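Long-range contact in spondin-1 (Homo sapiens, PDB 2ZOU), which is a secreted, extracellular-matrix glycoprotein, also called F-spondin, that probably acts in cell adhesion, its reeler domain forming a beta-sandwich: residues 54-59 / 94-100. Coordinates in Å, arbitrary orientation, origin at the centre of the assembly. Where two conformers were deposited one is given. Residues are numbered along the deposited sequence.
With EDO (1,2-ethanediol), chain D.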
ATOM      1  N   ARG A  54      -3.808  -2.447  14.228  1.00 10.57           N
ATOM      2  CA  ARG A  54      -4.503  -3.728  14.354  1.00 11.92           C
ATOM      3  C   ARG A  54      -5.046  -4.176  13.003  1.00 12.28           C
ATOM      4  O   ARG A  54      -5.424  -5.334  12.829  1.00 14.06           O
ATOM      5  CB  ARG A  54      -5.616  -3.622  15.394  1.00 11.42           C
ATOM      6  CG  ARG A  54      -5.093  -3.536  16.816  1.00 12.95           C
ATOM      7  CD  ARG A  54      -6.215  -3.515  17.855  1.00 13.05           C
ATOM      8  NE  ARG A  54      -7.085  -2.348  17.706  1.00 14.81           N
ATOM      9  CZ  ARG A  54      -8.342  -2.385  17.269  1.00 15.87           C
ATOM     10  NH1 ARG A  54      -8.931  -3.542  16.956  1.00 14.54           N
ATOM     11  NH2 ARG A  54      -9.025  -1.256  17.161  1.00 17.19           N
ATOM     12  N   GLY A  55      -5.084  -3.258  12.051  1.00 11.65           N
ATOM     13  CA  GLY A  55      -5.548  -3.538  10.702  1.00 11.42           C
ATOM     14  C   GLY A  55      -5.019  -2.516   9.716  1.00 10.88           C
ATOM     15  O   GLY A  55      -4.633  -1.400  10.083  1.00 10.99           O
ATOM     16  N   PHE A  56      -4.986  -2.894   8.448  1.00 10.20           N
ATOM     17  CA  PHE A  56      -4.497  -2.006   7.392  1.00 11.05           C
ATOM     18  C   PHE A  56      -5.079  -2.417   6.053  1.00 11.24           C
ATOM     19  O   PHE A  56      -5.541  -3.560   5.884  1.00 11.11           O
ATOM     20  CB  PHE A  56      -2.960  -1.999   7.321  0.65 11.04           C
ATOM     21  CG  PHE A  56      -2.390  -3.217   6.650  0.65  9.33           C
ATOM     22  CD1 PHE A  56      -2.124  -3.225   5.285  0.65  9.14           C
ATOM     23  CD2 PHE A  56      -2.187  -4.388   7.376  0.65  8.46           C
ATOM     24  CE1 PHE A  56      -1.636  -4.375   4.671  0.65  8.16           C
ATOM     25  CE2 PHE A  56      -1.696  -5.535   6.782  0.65 10.11           C
ATOM     26  CZ  PHE A  56      -1.420  -5.541   5.426  0.65  8.85           C
ATOM     27  N   THR A  57      -5.047  -1.480   5.113  1.00 11.47           N
ATOM     28  CA  THR A  57      -5.357  -1.761   3.721  1.00 11.84           C
ATOM     29  C   THR A  57      -4.306  -1.085   2.869  1.00 11.96           C
ATOM     30  O   THR A  57      -3.976   0.072   3.095  1.00 11.75           O
ATOM     31  CB  THR A  57      -6.728  -1.212   3.319  1.00 12.38           C
ATOM     32  OG1 THR A  57      -7.726  -1.704   4.221  1.00 15.93           O
ATOM     33  CG2 THR A  57      -7.076  -1.665   1.903  1.00 14.50           C
ATOM     34  N   LEU A  58      -3.811  -1.806   1.876  1.00 11.16           N
ATOM     35  CA  LEU A  58      -2.755  -1.324   1.018  1.00 10.88           C
ATOM     36  C   LEU A  58      -3.117  -1.554  -0.450  1.00 10.44           C
ATOM     37  O   LEU A  58      -3.468  -2.679  -0.825  1.00 10.35           O
ATOM     38  CB  LEU A  58      -1.446  -2.044   1.375  1.00 11.48           C
ATOM     39  CG  LEU A  58      -0.279  -1.901   0.407  1.00 12.21           C
ATOM     40  CD1 LEU A  58       0.170  -0.465   0.323  1.00 13.18           C
ATOM     41  CD2 LEU A  58       0.874  -2.802   0.797  1.00 12.89           C
ATOM     42  N   ILE A  59      -3.027  -0.491  -1.263  1.00  9.93           N
ATOM     43  CA  ILE A  59      -3.329  -0.570  -2.710  1.00 10.43           C
ATOM     44  C   ILE A  59      -2.271   0.145  -3.540  1.00 10.62           C
ATOM     45  O   ILE A  59      -1.458   0.900  -3.008  1.00 10.99           O
ATOM     46  CB  ILE A  59      -4.751  -0.022  -3.035  1.00 10.51           C
ATOM     47  CG1 ILE A  59      -4.870   1.443  -2.600  1.00 11.65           C
ATOM     48  CG2 ILE A  59      -5.808  -0.915  -2.386  1.00 10.71           C
ATOM     49  CD1 ILE A  59      -6.221   2.073  -2.931  1.00 12.31           C
ATOM     50  N   ALA A  94      -6.389  -5.543  -3.214  1.00 13.45           N
ATOM     51  CA  ALA A  94      -5.949  -4.877  -1.987  1.00 13.38           C
ATOM     52  C   ALA A  94      -5.339  -5.874  -0.997  1.00 13.24           C
ATOM     53  O   ALA A  94      -5.845  -6.994  -0.838  1.00 12.86           O
ATOM     54  CB  ALA A  94      -7.124  -4.133  -1.339  1.00 13.49           C
ATOM     55  N   VAL A  95      -4.241  -5.459  -0.354  1.00 12.54           N
ATOM     56  CA  VAL A  95      -3.617  -6.233   0.723  1.00 12.51           C
ATOM     57  C   VAL A  95      -4.176  -5.767   2.066  1.00 12.32           C
ATOM     58  O   VAL A  95      -4.351  -4.569   2.294  1.00 10.95           O
ATOM     59  CB  VAL A  95      -2.052  -6.094   0.707  1.00 12.50           C
ATOM     60  CG1 VAL A  95      -1.433  -7.016   1.729  1.00 14.05           C
ATOM     61  CG2 VAL A  95      -1.498  -6.437  -0.682  1.00 14.23           C
ATOM     62  N   THR A  96      -4.449  -6.702   2.963  1.00 11.61           N
ATOM     63  CA  THR A  96      -5.002  -6.382   4.275  1.00 12.66           C
ATOM     64  C   THR A  96      -4.434  -7.360   5.329  1.00 12.49           C
ATOM     65  O   THR A  96      -3.674  -8.267   4.975  1.00 12.72           O
ATOM     66  CB  THR A  96      -6.553  -6.368   4.239  0.65 12.68           C
ATOM     67  OG1 THR A  96      -7.071  -5.749   5.419  0.65 14.12           O
ATOM     68  CG2 THR A  96      -7.120  -7.786   4.093  0.65 12.06           C
ATOM     69  N   GLU A  97      -4.759  -7.156   6.605  1.00 13.33           N
ATOM     70  CA  GLU A  97      -4.288  -8.037   7.675  1.00 14.69           C
ATOM     71  C   GLU A  97      -4.983  -9.400   7.640  1.00 15.62           C
ATOM     72  O   GLU A  97      -6.142  -9.507   7.230  1.00 15.99           O
ATOM     73  CB  GLU A  97      -4.405  -7.356   9.059  1.00 14.42           C
ATOM     74  CG  GLU A  97      -5.797  -7.320   9.731  1.00 15.88           C
ATOM     75  CD  GLU A  97      -6.834  -6.419   9.059  1.00 16.10           C
ATOM     76  OE1 GLU A  97      -6.482  -5.499   8.292  1.00 16.15           O
ATOM     77  OE2 GLU A  97      -8.049  -6.638   9.309  1.00 19.80           O
ATOM     78  N   SER A  98      -4.250 -10.431   8.062  1.00 16.81           N
ATOM     79  CA  SER A  98      -4.770 -11.808   8.158  1.00 18.53           C
ATOM     80  C   SER A  98      -5.625 -12.032   9.408  1.00 19.16           C
ATOM     81  O   SER A  98      -6.566 -12.832   9.391  1.00 20.12           O
ATOM     82  CB  SER A  98      -3.613 -12.810   8.188  1.00 18.53           C
ATOM     83  OG  SER A  98      -2.970 -12.907   6.933  1.00 21.45           O
ATOM     84  N   THR A  99      -5.251 -11.355  10.493  1.00 20.00           N
ATOM     85  CA  THR A  99      -5.940 -11.399  11.789  1.00 20.41           C
ATOM     86  C   THR A  99      -5.762 -10.019  12.435  1.00 20.22           C
ATOM     87  O   THR A  99      -4.784  -9.335  12.145  1.00 20.00           O
ATOM     88  CB  THR A  99      -5.339 -12.467  12.736  1.00 20.82           C
ATOM     89  OG1 THR A  99      -3.919 -12.298  12.813  1.00 21.67           O
ATOM     90  CG2 THR A  99      -5.662 -13.880  12.262  1.00 21.37           C
ATOM     91  N   PRO A 100      -6.692  -9.603  13.320  1.00 20.01           N
ATOM     92  CA  PRO A 100      -6.601  -8.246  13.885  1.00 20.14           C
ATOM     93  C   PRO A 100      -5.656  -8.038  15.090  1.00 20.03           C
ATOM     94  O   PRO A 100      -6.025  -7.339  16.042  1.00 21.28           O
ATOM     95  CB  PRO A 100      -8.051  -7.949  14.282  1.00 20.13           C
ATOM     96  CG  PRO A 100      -8.618  -9.282  14.634  1.00 20.09           C
ATOM     97  CD  PRO A 100      -7.892 -10.320  13.802  1.00 20.01           C
TER
HETATM   98  C1  EDO D   4      -8.890   0.825   8.007  1.00 27.25           C
HETATM   99  O1  EDO D   4      -9.128   1.499   6.766  1.00 28.24           O
HETATM  100  C2  EDO D   4      -7.694  -0.105   7.855  1.00 27.34           C
HETATM  101  O2  EDO D   4      -7.929  -1.040   6.790  1.00 25.76           O
HETATM  102  O   HOH W   1      -8.197  -6.257  17.266  1.00 28.69           O
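Two antiparallel neighbours in the five-stranded sheet of the reeler domain meet here: strand 55-59 runs beside the short strand 95-97, their axes 4.7 Å apart at closest and 172° from parallel. Regular pairing is confined to Leu58 and Val95, a hydrogen-bonded pair in which Leu58 N reaches Val95 O (2.8 Å) and Val95 N reaches Leu58 O (2.9 Å). Past Val95 this bonding stops: segment 94-100 bows away through Ser98 and Thr99 and returns at Pro100, whose CA lies 3.3 Å from Arg54 O. Glu97, curling back in a p rotamer, offers OE1 to Phe56 N (3.0 Å), where a backbone carbonyl would otherwise sit; Glu97 O itself lies 6.8 Å from Phe56 N. Thr96 OG1 lies 2.7 Å from Phe56 O and 2.9 Å from Glu97 OE1. Gly55 CA is 3.2 Å from Glu97 OE1, so a side chain there would be tight against the carboxylate.

The domain is a beta-sandwich, so the two faces of this sheet differ. Leu58 and Val95, branched aliphatics touching CB to CB at 4.1 Å, point inward to Phe77 of the opposing sheet. Phe56 joins them, its CE1 4.0 Å from Val95 CG1, and packs on Ile106. On the other face Thr57 and Thr96, beta-branched yet polar, suit a partly exposed surface; Thr57 OG1 hydrogen-bonds ethanediol O2 (2.7 Å). A water links Arg54 NH1 (2.8 Å) to Pro100 O (2.7 Å), while Arg54 NH2 bonds Gln128 O. Away from 95-97, strand 55-62 is flanked by strand 120-127, where Arg54 and Gly55 form a classic beta bulge opposite Val127.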